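Local structure of SA0254 protein (Staphylococcus aureus subsp. aureus, 2OOI) at residues B[106-111]-B[126-131]. The protein is of unknown function but has a UTRA domain, which in GntR-family transcription regulators usually binds small effector molecules. Sequence-based numbering, arbitrary orientation.
Sequences FNVDKL and PCLRYH
Arg129 lies across Asp109 and Asn107 on one face of an antiparallel strand pair. Its CB packs against Asn107 OD1, and CG touches both that oxygen and Asp109 CB. CD comes 3.5 Å from Asp109 CB and also touches the carboxylate. The chain then bends at chi3 (82°), which turns NE off the line of the earlier carbons. NH1 lies 3.3 Å from Asp109 OD2 in a weak hydrogen bond that is part of a salt bridge. NH1 is also 2.8 Å from Lys110 O. Both oxygens lie at the guanidinium edge, yet the carboxylate and guanidinium planes are turned 77° apart, so this is no flat two-pronged pair. Cys127 SG lies over one guanidinium face, toward its rim. NH2 has a second acid, Glu115. Asp109 OD1 accepts a bond from Lys110 N (2.7 Å), met from above the carboxylate plane.

Asn107 pairs with Arg129 and Asp109 with Cys127 through two backbone hydrogen bonds each. Between them, Val108 faces Leu128 in a non-hydrogen-bonded pair. On this other face Leu128 CD1 reaches Val108 CG2 (3.8 Å) and Phe106 CD1 (3.9 Å). Past the strand end, Leu111 CD2 packs on Cys127 CB (3.7 Å).

Within its own chain, strand 99-110 is an edge strand of the six-stranded antiparallel sheet of the UTRA domain, and helix 113-118 lies in the connection to strand 126-136. Phe106 and Asn107 also pair with a strand of the second subunit, so the sheet continues across the interface. Val108 meets Val108 of that subunit. Phe106, Val108 and Pro126 thus bring apolar groups to the dimer contact, while Arg129, paired with Asp109 and with Glu115, probably offsets part of their negative charge.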
ATOM      1  N   PHE B 106      -3.454   3.928   4.027  1.00 54.32           N
ATOM      2  CA  PHE B 106      -3.878   2.554   4.289  1.00 53.29           C
ATOM      3  C   PHE B 106      -3.235   1.874   5.481  1.00 53.06           C
ATOM      4  O   PHE B 106      -2.087   2.134   5.829  1.00 53.46           O
ATOM      5  CB  PHE B 106      -3.799   1.717   3.025  1.00 53.16           C
ATOM      6  CG  PHE B 106      -2.401   1.502   2.495  1.00 53.63           C
ATOM      7  CD1 PHE B 106      -1.604   0.455   2.986  1.00 52.67           C
ATOM      8  CD2 PHE B 106      -1.921   2.267   1.429  1.00 53.41           C
ATOM      9  CE1 PHE B 106      -0.336   0.219   2.475  1.00 52.14           C
ATOM     10  CE2 PHE B 106      -0.647   2.053   0.917  1.00 52.88           C
ATOM     11  CZ  PHE B 106       0.148   1.008   1.434  1.00 52.96           C
ATOM     12  N   ASN B 107      -4.005   1.021   6.141  1.00 52.21           N
ATOM     13  CA  ASN B 107      -3.441   0.168   7.174  1.00 51.39           C
ATOM     14  C   ASN B 107      -4.107  -1.189   7.187  1.00 51.01           C
ATOM     15  O   ASN B 107      -5.102  -1.395   6.517  1.00 52.10           O
ATOM     16  CB  ASN B 107      -3.541   0.837   8.525  1.00 50.71           C
ATOM     17  CG  ASN B 107      -4.953   1.132   8.908  1.00 51.88           C
ATOM     18  OD1 ASN B 107      -5.823   0.223   8.970  1.00 53.75           O
ATOM     19  ND2 ASN B 107      -5.214   2.396   9.164  1.00 49.14           N
ATOM     20  N   VAL B 108      -3.536  -2.130   7.918  1.00 50.64           N
ATOM     21  CA  VAL B 108      -4.048  -3.499   7.940  1.00 50.05           C
ATOM     22  C   VAL B 108      -4.813  -3.620   9.235  1.00 49.88           C
ATOM     23  O   VAL B 108      -4.406  -3.029  10.223  1.00 48.94           O
ATOM     24  CB  VAL B 108      -2.880  -4.522   7.848  1.00 49.62           C
ATOM     25  CG1 VAL B 108      -3.344  -5.957   8.127  1.00 48.18           C
ATOM     26  CG2 VAL B 108      -2.242  -4.396   6.506  1.00 47.81           C
ATOM     27  N   ASP B 109      -5.923  -4.359   9.219  1.00 50.36           N
ATOM     28  CA  ASP B 109      -6.794  -4.501  10.393  1.00 50.44           C
ATOM     29  C   ASP B 109      -7.533  -5.845  10.320  1.00 50.71           C
ATOM     30  O   ASP B 109      -7.345  -6.620   9.363  1.00 51.35           O
ATOM     31  CB  ASP B 109      -7.805  -3.340  10.435  1.00 50.24           C
ATOM     32  CG  ASP B 109      -8.427  -3.098  11.837  1.00 51.40           C
ATOM     33  OD1 ASP B 109      -8.154  -3.836  12.815  1.00 51.36           O
ATOM     34  OD2 ASP B 109      -9.220  -2.124  11.970  1.00 57.20           O
ATOM     35  N   LYS B 110      -8.351  -6.114  11.342  1.00 50.21           N
ATOM     36  CA  LYS B 110      -9.243  -7.244  11.378  1.00 49.90           C
ATOM     37  C   LYS B 110     -10.587  -6.841  10.811  1.00 49.86           C
ATOM     38  O   LYS B 110     -10.924  -5.686  10.836  1.00 50.43           O
ATOM     39  CB  LYS B 110      -9.443  -7.681  12.808  1.00 49.62           C
ATOM     40  CG  LYS B 110      -8.221  -8.200  13.436  1.00 49.45           C
ATOM     41  CD  LYS B 110      -8.511  -8.959  14.718  1.00 49.36           C
ATOM     42  CE  LYS B 110      -7.218  -9.122  15.534  1.00 50.03           C
ATOM     43  NZ  LYS B 110      -7.360 -10.109  16.641  1.00 50.55           N
ATOM     44  N   LEU B 111     -11.351  -7.806  10.320  1.00 49.83           N
ATOM     45  CA  LEU B 111     -12.654  -7.556   9.740  1.00 50.00           C
ATOM     46  C   LEU B 111     -13.767  -7.524  10.795  1.00 50.45           C
ATOM     47  O   LEU B 111     -13.750  -8.245  11.802  1.00 50.57           O
ATOM     48  CB  LEU B 111     -13.004  -8.650   8.737  1.00 49.99           C
ATOM     49  CG  LEU B 111     -12.427  -8.634   7.330  1.00 49.98           C
ATOM     50  CD1 LEU B 111     -12.706 -10.000   6.768  1.00 49.00           C
ATOM     51  CD2 LEU B 111     -13.028  -7.533   6.459  1.00 47.52           C
ATOM     52  N   PRO B 126      -8.021 -11.005   8.400  1.00 49.62           N
ATOM     53  CA  PRO B 126      -7.374  -9.770   7.998  1.00 49.70           C
ATOM     54  C   PRO B 126      -8.029  -9.039   6.816  1.00 49.47           C
ATOM     55  O   PRO B 126      -8.714  -9.658   5.983  1.00 48.82           O
ATOM     56  CB  PRO B 126      -5.965 -10.223   7.591  1.00 50.26           C
ATOM     57  CG  PRO B 126      -5.791 -11.596   8.156  1.00 50.59           C
ATOM     58  CD  PRO B 126      -7.166 -12.174   8.185  1.00 50.21           C
ATOM     59  N   CYS B 127      -7.812  -7.724   6.756  1.00 49.03           N
ATOM     60  CA  CYS B 127      -8.210  -6.912   5.590  1.00 48.97           C
ATOM     61  C   CYS B 127      -7.225  -5.762   5.414  1.00 48.71           C
ATOM     62  O   CYS B 127      -6.350  -5.575   6.256  1.00 49.00           O
ATOM     63  CB  CYS B 127      -9.623  -6.353   5.781  1.00 48.59           C
ATOM     64  SG  CYS B 127      -9.826  -5.409   7.340  1.00 48.88           S
ATOM     65  N   LEU B 128      -7.365  -5.019   4.315  1.00 48.53           N
ATOM     66  CA  LEU B 128      -6.738  -3.711   4.139  1.00 48.65           C
ATOM     67  C   LEU B 128      -7.838  -2.675   4.215  1.00 48.82           C
ATOM     68  O   LEU B 128      -8.824  -2.768   3.475  1.00 49.34           O
ATOM     69  CB  LEU B 128      -6.045  -3.599   2.768  1.00 48.38           C
ATOM     70  CG  LEU B 128      -5.046  -2.438   2.584  1.00 48.52           C
ATOM     71  CD1 LEU B 128      -3.853  -2.643   3.498  1.00 47.83           C
ATOM     72  CD2 LEU B 128      -4.558  -2.292   1.150  1.00 47.97           C
ATOM     73  N   ARG B 129      -7.690  -1.709   5.110  1.00 48.98           N
ATOM     74  CA  ARG B 129      -8.582  -0.539   5.173  1.00 48.95           C
ATOM     75  C   ARG B 129      -7.830   0.590   4.469  1.00 49.54           C
ATOM     76  O   ARG B 129      -6.745   0.985   4.892  1.00 50.85           O
ATOM     77  CB  ARG B 129      -8.959  -0.136   6.603  1.00 47.46           C
ATOM     78  CG  ARG B 129      -8.976  -1.262   7.598  1.00 48.08           C
ATOM     79  CD  ARG B 129      -9.826  -1.010   8.833  1.00 48.20           C
ATOM     80  NE  ARG B 129     -11.194  -1.331   8.451  1.00 51.80           N
ATOM     81  CZ  ARG B 129     -11.954  -2.326   8.915  1.00 50.67           C
ATOM     82  NH1 ARG B 129     -11.602  -3.151   9.892  1.00 50.82           N
ATOM     83  NH2 ARG B 129     -13.129  -2.474   8.385  1.00 50.60           N
ATOM     84  N   TYR B 130      -8.415   1.081   3.389  1.00 50.23           N
ATOM     85  CA  TYR B 130      -7.781   1.999   2.462  1.00 50.93           C
ATOM     86  C   TYR B 130      -8.697   3.213   2.339  1.00 51.48           C
ATOM     87  O   TYR B 130      -9.909   3.064   2.260  1.00 51.59           O
ATOM     88  CB  TYR B 130      -7.665   1.241   1.156  1.00 51.22           C
ATOM     89  CG  TYR B 130      -7.130   1.923  -0.073  1.00 51.50           C
ATOM     90  CD1 TYR B 130      -5.851   1.631  -0.558  1.00 50.18           C
ATOM     91  CD2 TYR B 130      -7.945   2.776  -0.828  1.00 53.18           C
ATOM     92  CE1 TYR B 130      -5.378   2.201  -1.738  1.00 50.44           C
ATOM     93  CE2 TYR B 130      -7.486   3.348  -2.019  1.00 51.59           C
ATOM     94  CZ  TYR B 130      -6.207   3.056  -2.461  1.00 53.14           C
ATOM     95  OH  TYR B 130      -5.769   3.628  -3.646  1.00 55.34           O
ATOM     96  N   HIS B 131      -8.134   4.413   2.413  1.00 52.22           N
ATOM     97  CA  HIS B 131      -8.929   5.645   2.331  1.00 52.18           C
ATOM     98  C   HIS B 131      -8.358   6.502   1.243  1.00 52.26           C
ATOM     99  O   HIS B 131      -7.158   6.645   1.155  1.00 51.95           O
ATOM    100  CB  HIS B 131      -8.940   6.457   3.635  1.00 52.43           C
ATOM    101  CG  HIS B 131      -9.837   7.657   3.565  1.00 53.34           C
ATOM    102  ND1 HIS B 131     -11.145   7.635   4.004  1.00 55.60           N
ATOM    103  CD2 HIS B 131      -9.646   8.884   3.020  1.00 53.40           C
ATOM    104  CE1 HIS B 131     -11.704   8.809   3.776  1.00 54.28           C
ATOM    105  NE2 HIS B 131     -10.819   9.581   3.170  1.00 53.58           N
TER